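Local coordinates for autoinducer 2-binding protein LsrB (Clostridium saccharobutylicum DSM 13864, PDB 6DSP) that binds the quorum-sensing signal autoinducer-2 as a receptor of the periplasmic solute-binding protein type, at residues 250-258 with 337-347. Sequence-based numbering, arbitrary orientation.
Sequences FASPNSMKQ and FTKDNMNNYDF
With CG beside its backbone N (chi1 -74°) and the chain extended beyond it, K257 passes across M342 at a slant, its CG 4.0 Å from M342 SD, and carries its ammonium to Y345 O, where NZ bonds at 2.8 Å. The CG of F347 sits between its own backbone N and carbonyl carbon (chi1 73°), which turns the phenyl ring back over P253. P253 meets two phenyl faces: its CD lies 3.7 Å from the F347 ring centroid, and its CB 3.9 Å from that of F337, both as CH-pi contacts. N254 bonds the last two residues. Its N donates to F347 O (2.8 Å), and its ND2 gives a straight bond of 3.0 Å to D346 OD1, which lies nearly in the N254 amide plane; N254 OD1 meanwhile accepts from K257 NZ. One water links F347 OXT with S252 OG, and S38 also bonds OXT. Thus the C-terminal tail is fastened onto the loop and helix start that follow strand 246-249, just beyond F250 of the autoinducer-2 pocket. With Y345 O, N254 OD1 and a water around its ammonium, and D346 OD1 5.0 Å from NZ, K257 is probably kept protonated.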
loop_
_atom_site.group_PDB
_atom_site.type_symbol
_atom_site.label_atom_id
_atom_site.label_comp_id
_atom_site.label_asym_id
_atom_site.label_seq_id
_atom_site.Cartn_x
_atom_site.Cartn_y
_atom_site.Cartn_z
ATOM N N PHE A 250 6.171 0.226 5.728
ATOM C CA PHE A 250 4.817 -0.301 5.846
ATOM C C PHE A 250 4.811 -1.819 5.664
ATOM O O PHE A 250 5.303 -2.323 4.636
ATOM C CB PHE A 250 3.911 0.300 4.769
ATOM C CG PHE A 250 3.590 1.776 4.955
ATOM C CD1 PHE A 250 3.445 2.365 6.239
ATOM C CD2 PHE A 250 3.373 2.567 3.830
ATOM C CE1 PHE A 250 3.101 3.713 6.358
ATOM C CE2 PHE A 250 3.017 3.913 3.946
ATOM C CZ PHE A 250 2.884 4.484 5.215
ATOM N N ALA A 251 4.172 -2.533 6.598
ATOM C CA ALA A 251 3.942 -3.967 6.437
ATOM C C ALA A 251 2.939 -4.399 7.488
ATOM O O ALA A 251 2.827 -3.778 8.548
ATOM C CB ALA A 251 5.238 -4.782 6.575
ATOM N N SER A 252 2.206 -5.475 7.191
ATOM C CA SER A 252 1.292 -6.015 8.181
ATOM C C SER A 252 2.088 -6.525 9.388
ATOM O O SER A 252 3.212 -7.021 9.253
ATOM C CB SER A 252 0.352 -7.064 7.571
ATOM O OG SER A 252 1.056 -8.037 6.803
ATOM N N PRO A 253 1.533 -6.396 10.591
ATOM C CA PRO A 253 2.365 -6.570 11.795
ATOM C C PRO A 253 2.871 -7.980 12.029
ATOM O O PRO A 253 4.004 -8.131 12.509
ATOM C CB PRO A 253 1.451 -6.072 12.922
ATOM C CG PRO A 253 0.039 -6.210 12.353
ATOM C CD PRO A 253 0.180 -5.891 10.893
ATOM N N ASN A 254 2.081 -9.021 11.724
ATOM C CA ASN A 254 2.596 -10.363 11.984
ATOM C C ASN A 254 3.911 -10.605 11.246
ATOM O O ASN A 254 4.786 -11.310 11.766
ATOM C CB ASN A 254 1.583 -11.446 11.598
ATOM C CG ASN A 254 0.428 -11.571 12.582
ATOM O OD1 ASN A 254 0.346 -10.858 13.581
ATOM N ND2 ASN A 254 -0.495 -12.489 12.286
ATOM N N SER A 255 4.077 -10.025 10.046
ATOM C CA SER A 255 5.283 -10.276 9.275
ATOM C C SER A 255 6.513 -9.636 9.896
ATOM O O SER A 255 7.635 -9.998 9.523
ATOM C CB SER A 255 5.119 -9.822 7.818
ATOM O OG SER A 255 5.105 -8.407 7.739
ATOM N N MET A 256 6.338 -8.679 10.825
ATOM C CA MET A 256 7.462 -7.946 11.398
ATOM C C MET A 256 7.701 -8.235 12.866
ATOM O O MET A 256 8.698 -7.743 13.403
ATOM C CB MET A 256 7.281 -6.428 11.234
ATOM C CG MET A 256 7.121 -5.961 9.788
ATOM S SD MET A 256 8.555 -6.373 8.752
ATOM C CE MET A 256 9.860 -5.436 9.605
ATOM N N LYS A 257 6.829 -8.993 13.532
ATOM C CA LYS A 257 6.952 -9.131 14.981
ATOM C C LYS A 257 8.297 -9.716 15.375
ATOM O O LYS A 257 8.915 -9.257 16.348
ATOM C CB LYS A 257 5.817 -9.973 15.543
ATOM C CG LYS A 257 4.485 -9.241 15.571
ATOM C CD LYS A 257 3.407 -10.188 16.010
ATOM C CE LYS A 257 2.038 -9.534 15.980
ATOM N NZ LYS A 257 0.970 -10.526 16.316
ATOM N N GLN A 258 8.765 -10.744 14.655
ATOM C CA GLN A 258 10.018 -11.374 15.055
ATOM C C GLN A 258 11.194 -10.419 14.894
ATOM O O GLN A 258 12.071 -10.358 15.758
ATOM C CB GLN A 258 10.258 -12.672 14.280
ATOM C CG GLN A 258 11.405 -13.472 14.880
ATOM C CD GLN A 258 11.069 -13.899 16.291
ATOM O OE1 GLN A 258 11.726 -13.492 17.262
ATOM N NE2 GLN A 258 10.042 -14.741 16.419
ATOM N N PHE A 337 3.085 0.745 14.679
ATOM C CA PHE A 337 3.411 -0.398 15.527
ATOM C C PHE A 337 4.784 -0.229 16.159
ATOM O O PHE A 337 5.741 0.224 15.509
ATOM C CB PHE A 337 3.442 -1.704 14.728
ATOM C CG PHE A 337 2.207 -1.968 13.940
ATOM C CD1 PHE A 337 1.037 -2.396 14.557
ATOM C CD2 PHE A 337 2.210 -1.813 12.553
ATOM C CE1 PHE A 337 -0.104 -2.663 13.815
ATOM C CE2 PHE A 337 1.057 -2.098 11.817
ATOM C CZ PHE A 337 -0.098 -2.493 12.449
ATOM N N THR A 338 4.879 -0.599 17.433
ATOM C CA THR A 338 6.154 -0.819 18.103
ATOM C C THR A 338 6.011 -2.100 18.927
ATOM O O THR A 338 4.954 -2.742 18.929
ATOM C CB THR A 338 6.539 0.331 19.045
ATOM O OG1 THR A 338 5.710 0.261 20.219
ATOM C CG2 THR A 338 6.446 1.692 18.352
ATOM N N LYS A 339 7.071 -2.484 19.644
ATOM C CA LYS A 339 6.948 -3.659 20.491
ATOM C C LYS A 339 5.856 -3.481 21.539
ATOM O O LYS A 339 5.359 -4.475 22.076
ATOM C CB LYS A 339 8.306 -3.946 21.148
ATOM C CG LYS A 339 8.686 -2.956 22.249
ATOM C CD LYS A 339 10.002 -3.346 22.889
ATOM C CE LYS A 339 10.517 -2.224 23.760
ATOM N NZ LYS A 339 9.543 -1.843 24.820
ATOM N N ASP A 340 5.472 -2.240 21.852
ATOM C CA ASP A 340 4.514 -2.012 22.932
ATOM C C ASP A 340 3.071 -2.266 22.521
ATOM O O ASP A 340 2.228 -2.497 23.392
ATOM C CB ASP A 340 4.651 -0.582 23.451
ATOM C CG ASP A 340 5.956 -0.349 24.157
ATOM O OD1 ASP A 340 6.536 -1.338 24.669
ATOM O OD2 ASP A 340 6.390 0.822 24.192
ATOM N N ASN A 341 2.742 -2.222 21.222
ATOM C CA ASN A 341 1.380 -2.527 20.801
ATOM C C ASN A 341 1.262 -3.606 19.735
ATOM O O ASN A 341 0.128 -4.000 19.426
ATOM C CB ASN A 341 0.647 -1.264 20.319
ATOM C CG ASN A 341 1.250 -0.689 19.037
ATOM O OD1 ASN A 341 2.332 -1.096 18.626
ATOM N ND2 ASN A 341 0.539 0.232 18.376
ATOM N N MET A 342 2.374 -4.094 19.153
ATOM C CA MET A 342 2.248 -4.993 18.002
ATOM C C MET A 342 1.493 -6.268 18.358
ATOM O O MET A 342 0.839 -6.870 17.490
ATOM C CB MET A 342 3.625 -5.332 17.424
ATOM C CG MET A 342 4.474 -6.185 18.360
ATOM S SD MET A 342 6.144 -6.311 17.710
ATOM C CE MET A 342 6.806 -7.605 18.771
ATOM N N ASN A 343 1.565 -6.703 19.610
ATOM C CA ASN A 343 0.915 -7.948 19.993
ATOM C C ASN A 343 -0.580 -7.784 20.193
ATOM O O ASN A 343 -1.270 -8.782 20.443
ATOM C CB ASN A 343 1.590 -8.540 21.233
ATOM C CG ASN A 343 3.018 -8.932 20.956
ATOM O OD1 ASN A 343 3.298 -9.593 19.951
ATOM N ND2 ASN A 343 3.935 -8.493 21.809
ATOM N N ASN A 344 -1.097 -6.566 20.048
ATOM C CA ASN A 344 -2.537 -6.359 20.050
ATOM C C ASN A 344 -3.164 -6.690 18.709
ATOM O O ASN A 344 -4.390 -6.620 18.582
ATOM C CB ASN A 344 -2.866 -4.907 20.420
ATOM C CG ASN A 344 -2.384 -4.535 21.804
ATOM O OD1 ASN A 344 -2.172 -5.403 22.650
ATOM N ND2 ASN A 344 -2.227 -3.238 22.050
ATOM N N TYR A 345 -2.363 -7.023 17.702
ATOM C CA TYR A 345 -2.859 -7.224 16.353
ATOM C C TYR A 345 -2.522 -8.636 15.900
ATOM O O TYR A 345 -1.535 -9.232 16.344
ATOM C CB TYR A 345 -2.214 -6.199 15.392
ATOM C CG TYR A 345 -2.512 -4.782 15.802
ATOM C CD1 TYR A 345 -1.715 -4.113 16.716
ATOM C CD2 TYR A 345 -3.619 -4.115 15.298
ATOM C CE1 TYR A 345 -2.027 -2.828 17.117
ATOM C CE2 TYR A 345 -3.919 -2.832 15.678
ATOM C CZ TYR A 345 -3.135 -2.195 16.607
ATOM O OH TYR A 345 -3.440 -0.901 16.988
ATOM N N ASP A 346 -3.341 -9.174 14.997
ATOM C CA ASP A 346 -3.134 -10.529 14.509
ATOM C C ASP A 346 -3.463 -10.595 13.021
ATOM O O ASP A 346 -4.384 -11.287 12.584
ATOM C CB ASP A 346 -3.959 -11.534 15.294
ATOM C CG ASP A 346 -3.713 -12.952 14.850
ATOM O OD1 ASP A 346 -2.680 -13.198 14.193
ATOM O OD2 ASP A 346 -4.559 -13.825 15.152
ATOM N N PHE A 347 -2.674 -9.881 12.226
ATOM C CA PHE A 347 -2.778 -9.962 10.767
ATOM C C PHE A 347 -1.468 -9.565 10.131
ATOM O O PHE A 347 -0.597 -9.081 10.853
ATOM C CB PHE A 347 -3.916 -9.088 10.232
ATOM C CG PHE A 347 -3.640 -7.622 10.277
ATOM C CD1 PHE A 347 -3.832 -6.891 11.449
ATOM C CD2 PHE A 347 -3.237 -6.947 9.132
ATOM C CE1 PHE A 347 -3.610 -5.518 11.473
ATOM C CE2 PHE A 347 -3.008 -5.581 9.156
ATOM C CZ PHE A 347 -3.200 -4.863 10.322
ATOM O OXT PHE A 347 -1.251 -9.741 8.920
HETATM O O HOH W 1 1.459 -10.024 8.542
HETATM O O HOH W 2 1.597 -11.483 18.911
#